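Local coordinates for O-succinylhomoserine sulfhydrylase (PDB 3NDN), which uses pyridoxal 5'-phosphate, bound covalently as a Schiff base, to make L-homocysteine from O-succinyl-L-homoserine and hydrogen sulfide for methionine biosynthesis, at the interface of chains A and B and the interface of chains A and C. Coordinates in Å, arbitrary orientation; residue numbers count along the deposited sequence, not the author numbering. Chains: chain A/B/C, O-succinylhomoserine sulfhydrylase.

Chain A meets two neighbours of the homotetramer in these sites: chain B in contact 1, chain C in contacts 2 and 3. The C-alpha centres of contacts 1 and 2 lie about 13 Å apart, and the two are joined through consecutive residues of chain A, A:Ile356 facing chain C and A:Ser357 facing chain B. Contact 3 is more remote, about 21 Å from contact 1 and 26 Å from contact 2, and uses other helices of the same A–C interface. One short stretch of chain A thus touches two different subunits, while the A–C pairing is held at well-separated points, each repeated by its two-fold twin.

Contact 1: the interface of chains A and B. Residues chain A 357, 362, 366; chain B 44.
B:Thr44 approaches chain A with its two side-chain branches doing different work: the hydroxyl OG1 faces A:Ser357, and the methyl CG2 points between A:Asp362 and A:Leu366. Even the more closely packed part, round the methyl CG2, is loose. CG2 of B:Thr44 stands 4.1 Å from OD2 of the A:Asp362 carboxylate, and CD2 of A:Leu366 is 4.3 Å from the same methyl. The side chains of A:Asp362 and B:Thr44 run past one another in opposite directions, and it is OD2 of the carboxylate that comes nearest the CG2 methyl. CG2 is anti to the backbone N of B:Thr44, while chi1 of -52° sets OG1 beside that N and turns it to the side of a bridging water. There the two hydroxyls, A:Ser357 OG and B:Thr44 OG1, are 3.9 Å apart, and the water joins them. This water lies 2.8 Å from B:Thr44 OG1 and 3.0 Å from A:Ser357 OG, bridging a gap that the side chains do not close themselves. The patch is small, and B:Thr44 gives most of the surface it buries. In the fold, B:Thr44 belongs to a loop of chain B; it faces the chain A loop residues A:Ser357, just after strand 355-356, and A:Asp362, together with A:Leu366 at the start of strand 366-368.

Contact 2: the interface of chains A and C. Residues chain A 345, 348-349, 356; chain C 58-60, 63.
The A:Phe345 ring lies with one face against the methyl of C:Ala59, whose CB sits 3.6 Å above the ring plane, over its centre, in a CH-pi contact. At the ring's edge, in its plane, comes the carboxylate of C:Glu63, with OE1 3.8 Å from CZ of A:Phe345; the carboxylate plane is turned 82° from the ring, and the two side chains cross at about a right angle. The extended chain of C:Glu63, with CG anti to the backbone N (chi1 176°), carries the acid out to this edge, where the partly positive ring hydrogens may weakly attract its oxygen. A:Leu348 adds CD2 beside the C:Ala59 methyl, and A:Ile356 sets its terminal CD1 against the backbone of C:Ser58, 3.9 Å from CA. These groups pack against the start of helix 59-66 of chain C, beside helix 340-350 of chain A. A:Asp349 caps that turn across the subunit boundary. Its OD1 accepts the backbone N-H of C:Ala59 at 3.0 Å, 159° at the hydrogen, through the syn lone pair. The positive end of the helix dipole would probably stabilise the carboxylate there. The other oxygen, OD2 of A:Asp349, reaches the next backbone amide through a water, which lies 2.8 Å from OD2 and 3.1 Å from N of C:Ala60.

Contact 3: the interface of chains A and C. Residues chain A 106, 132, 135-136, 140; chain C 77, 256-257.
In this trans-sulfuration enzyme of the Cys/Met metabolism family, the end of helix 244-258 of chain C docks on helix 131-143 of chain A, with C:His257 as the inserted residue. Its imidazole is joined to A:Ser132 by a hydrogen bond of 2.8 Å between ND1 and OG; which of the two donates is not settled. A:Ser132 CB lies in the ring plane at the edge, 3.4 Å from ND1. One turn along the same helix, A:Val135 comes at about a right angle to the histidine side chain and lays CG1 over one ring face, 3.7 Å above the plane and offset toward the rim. That branch is anti to the backbone N (chi1 173°), which places CG2 on the side of CE1. The opposite face is backed within chain C by CB of C:Arg256, so the ring is held between aliphatic carbons while the bond to the serine probably helps fix its rotation. At the root of the side chain, on the A:Val135 side of the ring, CD1 of A:Ile140 packs 3.8 Å from CB of C:His257. The carbonyl O of C:His257 faces CG2 of A:Val136 and the methyl CE of A:Met106, whose chain bends at chi2 and chi3. CG of A:Met106 lies over one face of the C:Arg77 guanidinium, 3.6 Å above the plane and toward the rim. NH2 of C:Arg77 makes a weak hydrogen bond of 3.1 Å to the carbonyl O of C:Arg256.

Contact 1: the interface of chains A and B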
loop_
_atom_site.group_PDB
_atom_site.type_symbol
_atom_site.label_atom_id
_atom_site.label_comp_id
_atom_site.label_asym_id
_atom_site.label_seq_id
_atom_site.Cartn_x
_atom_site.Cartn_y
_atom_site.Cartn_z
ATOM N N SER A 357 -23.313 -13.336 1.497
ATOM C CA SER A 357 -22.312 -12.747 2.418
ATOM C C SER A 357 -23.008 -11.957 3.532
ATOM O O SER A 357 -24.070 -11.371 3.301
ATOM C CB SER A 357 -21.359 -11.821 1.655
ATOM O OG SER A 357 -20.293 -11.341 2.471
ATOM N N ASP A 362 -21.261 -2.021 1.042
ATOM C CA ASP A 362 -20.322 -2.265 -0.077
ATOM C C ASP A 362 -20.987 -1.851 -1.386
ATOM O O ASP A 362 -22.227 -1.883 -1.507
ATOM C CB ASP A 362 -19.950 -3.764 -0.102
ATOM C CG ASP A 362 -18.706 -4.099 -0.973
ATOM O OD1 ASP A 362 -18.356 -3.376 -1.940
ATOM O OD2 ASP A 362 -18.081 -5.156 -0.689
ATOM N N LEU A 366 -25.151 -7.679 -1.660
ATOM C CA LEU A 366 -24.992 -8.917 -0.869
ATOM C C LEU A 366 -26.323 -9.387 -0.222
ATOM O O LEU A 366 -27.203 -8.562 0.077
ATOM C CB LEU A 366 -23.943 -8.718 0.228
ATOM C CG LEU A 366 -22.601 -8.044 -0.077
ATOM C CD1 LEU A 366 -21.874 -7.721 1.195
ATOM C CD2 LEU A 366 -21.724 -8.921 -0.975
ATOM N N THR B 44 -14.296 -11.351 -0.506
ATOM C CA THR B 44 -15.289 -10.551 -1.240
ATOM C C THR B 44 -14.609 -9.524 -2.161
ATOM O O THR B 44 -14.946 -9.433 -3.356
ATOM C CB THR B 44 -16.359 -9.867 -0.307
ATOM O OG1 THR B 44 -16.962 -10.834 0.576
ATOM C CG2 THR B 44 -17.453 -9.210 -1.138
HETATM O O HOH W 1 -18.260 -9.148 2.393
#

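Contact 2: the interface of chains A and C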
loop_
_atom_site.group_PDB
_atom_site.type_symbol
_atom_site.label_atom_id
_atom_site.label_comp_id
_atom_site.label_asym_id
_atom_site.label_seq_id
_atom_site.Cartn_x
_atom_site.Cartn_y
_atom_site.Cartn_z
ATOM N N PHE A 345 -33.433 -20.945 1.704
ATOM C CA PHE A 345 -32.188 -21.476 1.131
ATOM C C PHE A 345 -32.261 -21.589 -0.396
ATOM O O PHE A 345 -31.289 -21.322 -1.091
ATOM C CB PHE A 345 -31.843 -22.843 1.745
ATOM C CG PHE A 345 -31.082 -22.764 3.047
ATOM C CD1 PHE A 345 -31.228 -21.670 3.907
ATOM C CD2 PHE A 345 -30.233 -23.808 3.433
ATOM C CE1 PHE A 345 -30.529 -21.606 5.117
ATOM C CE2 PHE A 345 -29.537 -23.754 4.638
ATOM C CZ PHE A 345 -29.688 -22.650 5.483
ATOM N N LEU A 348 -31.762 -17.981 -1.965
ATOM C CA LEU A 348 -30.354 -17.552 -1.916
ATOM C C LEU A 348 -29.507 -18.297 -2.949
ATOM O O LEU A 348 -28.668 -17.693 -3.618
ATOM C CB LEU A 348 -29.768 -17.713 -0.515
ATOM C CG LEU A 348 -29.804 -16.493 0.421
ATOM C CD1 LEU A 348 -31.220 -16.017 0.694
ATOM C CD2 LEU A 348 -29.112 -16.874 1.719
ATOM N N ASP A 349 -29.767 -19.600 -3.100
ATOM C CA ASP A 349 -28.981 -20.447 -3.998
ATOM C C ASP A 349 -29.253 -20.195 -5.495
ATOM O O ASP A 349 -28.473 -20.626 -6.345
ATOM C CB ASP A 349 -29.165 -21.935 -3.646
ATOM C CG ASP A 349 -28.505 -22.326 -2.320
ATOM O OD1 ASP A 349 -27.627 -21.590 -1.791
ATOM O OD2 ASP A 349 -28.848 -23.411 -1.809
ATOM N N ILE A 356 -23.713 -14.230 -1.796
ATOM C CA ILE A 356 -24.126 -14.651 -0.425
ATOM C C ILE A 356 -23.010 -14.251 0.565
ATOM O O ILE A 356 -21.895 -14.754 0.468
ATOM C CB ILE A 356 -24.397 -16.198 -0.344
ATOM C CG1 ILE A 356 -25.490 -16.622 -1.323
ATOM C CG2 ILE A 356 -24.756 -16.657 1.093
ATOM C CD1 ILE A 356 -25.592 -18.150 -1.538
ATOM N N SER C 58 -23.031 -21.517 -1.103
ATOM C CA SER C 58 -24.433 -21.841 -0.860
ATOM C C SER C 58 -24.831 -21.340 0.519
ATOM O O SER C 58 -23.963 -20.964 1.319
ATOM C CB SER C 58 -24.647 -23.353 -0.931
ATOM O OG SER C 58 -23.871 -24.017 0.052
ATOM N N ALA C 59 -26.134 -21.324 0.781
ATOM C CA ALA C 59 -26.663 -20.964 2.088
ATOM C C ALA C 59 -26.281 -22.021 3.139
ATOM O O ALA C 59 -26.169 -21.702 4.321
ATOM C CB ALA C 59 -28.177 -20.796 2.020
ATOM N N ALA C 60 -26.094 -23.271 2.714
ATOM C CA ALA C 60 -25.696 -24.339 3.646
ATOM C C ALA C 60 -24.235 -24.172 4.098
ATOM O O ALA C 60 -23.912 -24.441 5.258
ATOM C CB ALA C 60 -25.940 -25.735 3.045
ATOM N N GLU C 63 -24.071 -21.257 6.717
ATOM C CA GLU C 63 -24.529 -21.773 8.013
ATOM C C GLU C 63 -23.430 -22.552 8.762
ATOM O O GLU C 63 -23.225 -22.340 9.962
ATOM C CB GLU C 63 -25.799 -22.627 7.834
ATOM C CG GLU C 63 -26.319 -23.308 9.116
ATOM C CD GLU C 63 -27.516 -24.230 8.881
ATOM O OE1 GLU C 63 -27.608 -24.859 7.803
ATOM O OE2 GLU C 63 -28.363 -24.346 9.787
HETATM O O HOH W 2 -27.822 -24.560 0.473
#

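Contact 3: the interface of chains A and C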
loop_
_atom_site.group_PDB
_atom_site.type_symbol
_atom_site.label_atom_id
_atom_site.label_comp_id
_atom_site.label_asym_id
_atom_site.label_seq_id
_atom_site.Cartn_x
_atom_site.Cartn_y
_atom_site.Cartn_z
ATOM N N MET A 106 -16.007 -1.943 16.489
ATOM C CA MET A 106 -16.151 -2.502 17.847
ATOM C C MET A 106 -15.167 -1.878 18.856
ATOM O O MET A 106 -15.509 -1.688 20.038
ATOM C CB MET A 106 -16.040 -4.030 17.843
ATOM C CG MET A 106 -17.292 -4.771 17.329
ATOM S SD MET A 106 -18.895 -4.127 17.882
ATOM C CE MET A 106 -18.833 -4.410 19.654
ATOM N N SER A 132 -21.958 -8.470 18.592
ATOM C CA SER A 132 -20.802 -8.070 19.403
ATOM C C SER A 132 -21.081 -6.895 20.362
ATOM O O SER A 132 -20.525 -6.860 21.464
ATOM C CB SER A 132 -19.594 -7.766 18.518
ATOM O OG SER A 132 -19.039 -8.947 17.965
ATOM N N VAL A 135 -22.759 -8.467 23.389
ATOM C CA VAL A 135 -21.758 -9.181 24.209
ATOM C C VAL A 135 -20.958 -8.203 25.086
ATOM O O VAL A 135 -20.699 -8.490 26.253
ATOM C CB VAL A 135 -20.780 -10.041 23.352
ATOM C CG1 VAL A 135 -19.649 -10.616 24.213
ATOM C CG2 VAL A 135 -21.519 -11.152 22.620
ATOM N N VAL A 136 -20.598 -7.048 24.519
ATOM C CA VAL A 136 -19.898 -5.982 25.255
ATOM C C VAL A 136 -20.760 -5.480 26.440
ATOM O O VAL A 136 -20.257 -5.330 27.555
ATOM C CB VAL A 136 -19.511 -4.774 24.323
ATOM C CG1 VAL A 136 -19.163 -3.526 25.131
ATOM C CG2 VAL A 136 -18.345 -5.132 23.396
ATOM N N ILE A 140 -18.960 -8.548 28.878
ATOM C CA ILE A 140 -17.593 -8.037 29.063
ATOM C C ILE A 140 -17.507 -6.914 30.106
ATOM O O ILE A 140 -16.655 -6.962 30.994
ATOM C CB ILE A 140 -16.925 -7.635 27.710
ATOM C CG1 ILE A 140 -16.762 -8.877 26.818
ATOM C CG2 ILE A 140 -15.562 -6.944 27.953
ATOM C CD1 ILE A 140 -16.256 -8.593 25.377
ATOM N N ARG C 77 -12.104 -9.002 11.294
ATOM C CA ARG C 77 -11.862 -8.544 12.665
ATOM C C ARG C 77 -11.252 -9.668 13.503
ATOM O O ARG C 77 -10.435 -9.401 14.388
ATOM C CB ARG C 77 -13.143 -8.046 13.359
ATOM C CG ARG C 77 -12.868 -7.000 14.434
ATOM C CD ARG C 77 -14.044 -6.673 15.367
ATOM N NE ARG C 77 -15.299 -6.385 14.666
ATOM C CZ ARG C 77 -16.345 -7.214 14.610
ATOM N NH1 ARG C 77 -17.427 -6.851 13.941
ATOM N NH2 ARG C 77 -16.323 -8.403 15.216
ATOM N N ARG C 256 -12.489 -10.719 19.332
ATOM C CA ARG C 256 -13.668 -10.626 18.469
ATOM C C ARG C 256 -14.581 -9.456 18.847
ATOM O O ARG C 256 -15.051 -8.714 17.974
ATOM C CB ARG C 256 -14.462 -11.934 18.488
ATOM C CG ARG C 256 -13.731 -13.132 17.886
ATOM C CD ARG C 256 -14.684 -14.297 17.660
ATOM N NE ARG C 256 -14.027 -15.410 16.978
ATOM C CZ ARG C 256 -14.676 -16.424 16.422
ATOM N NH1 ARG C 256 -15.999 -16.472 16.472
ATOM N NH2 ARG C 256 -14.002 -17.393 15.821
ATOM N N HIS C 257 -14.808 -9.276 20.143
ATOM C CA HIS C 257 -15.822 -8.328 20.583
ATOM C C HIS C 257 -15.382 -6.913 20.980
ATOM O O HIS C 257 -16.201 -5.992 20.914
ATOM C CB HIS C 257 -16.714 -8.987 21.651
ATOM C CG HIS C 257 -17.284 -10.310 21.228
ATOM N ND1 HIS C 257 -18.254 -10.427 20.254
ATOM C CD2 HIS C 257 -17.028 -11.573 21.655
ATOM C CE1 HIS C 257 -18.574 -11.702 20.102
ATOM N NE2 HIS C 257 -17.849 -12.419 20.945
#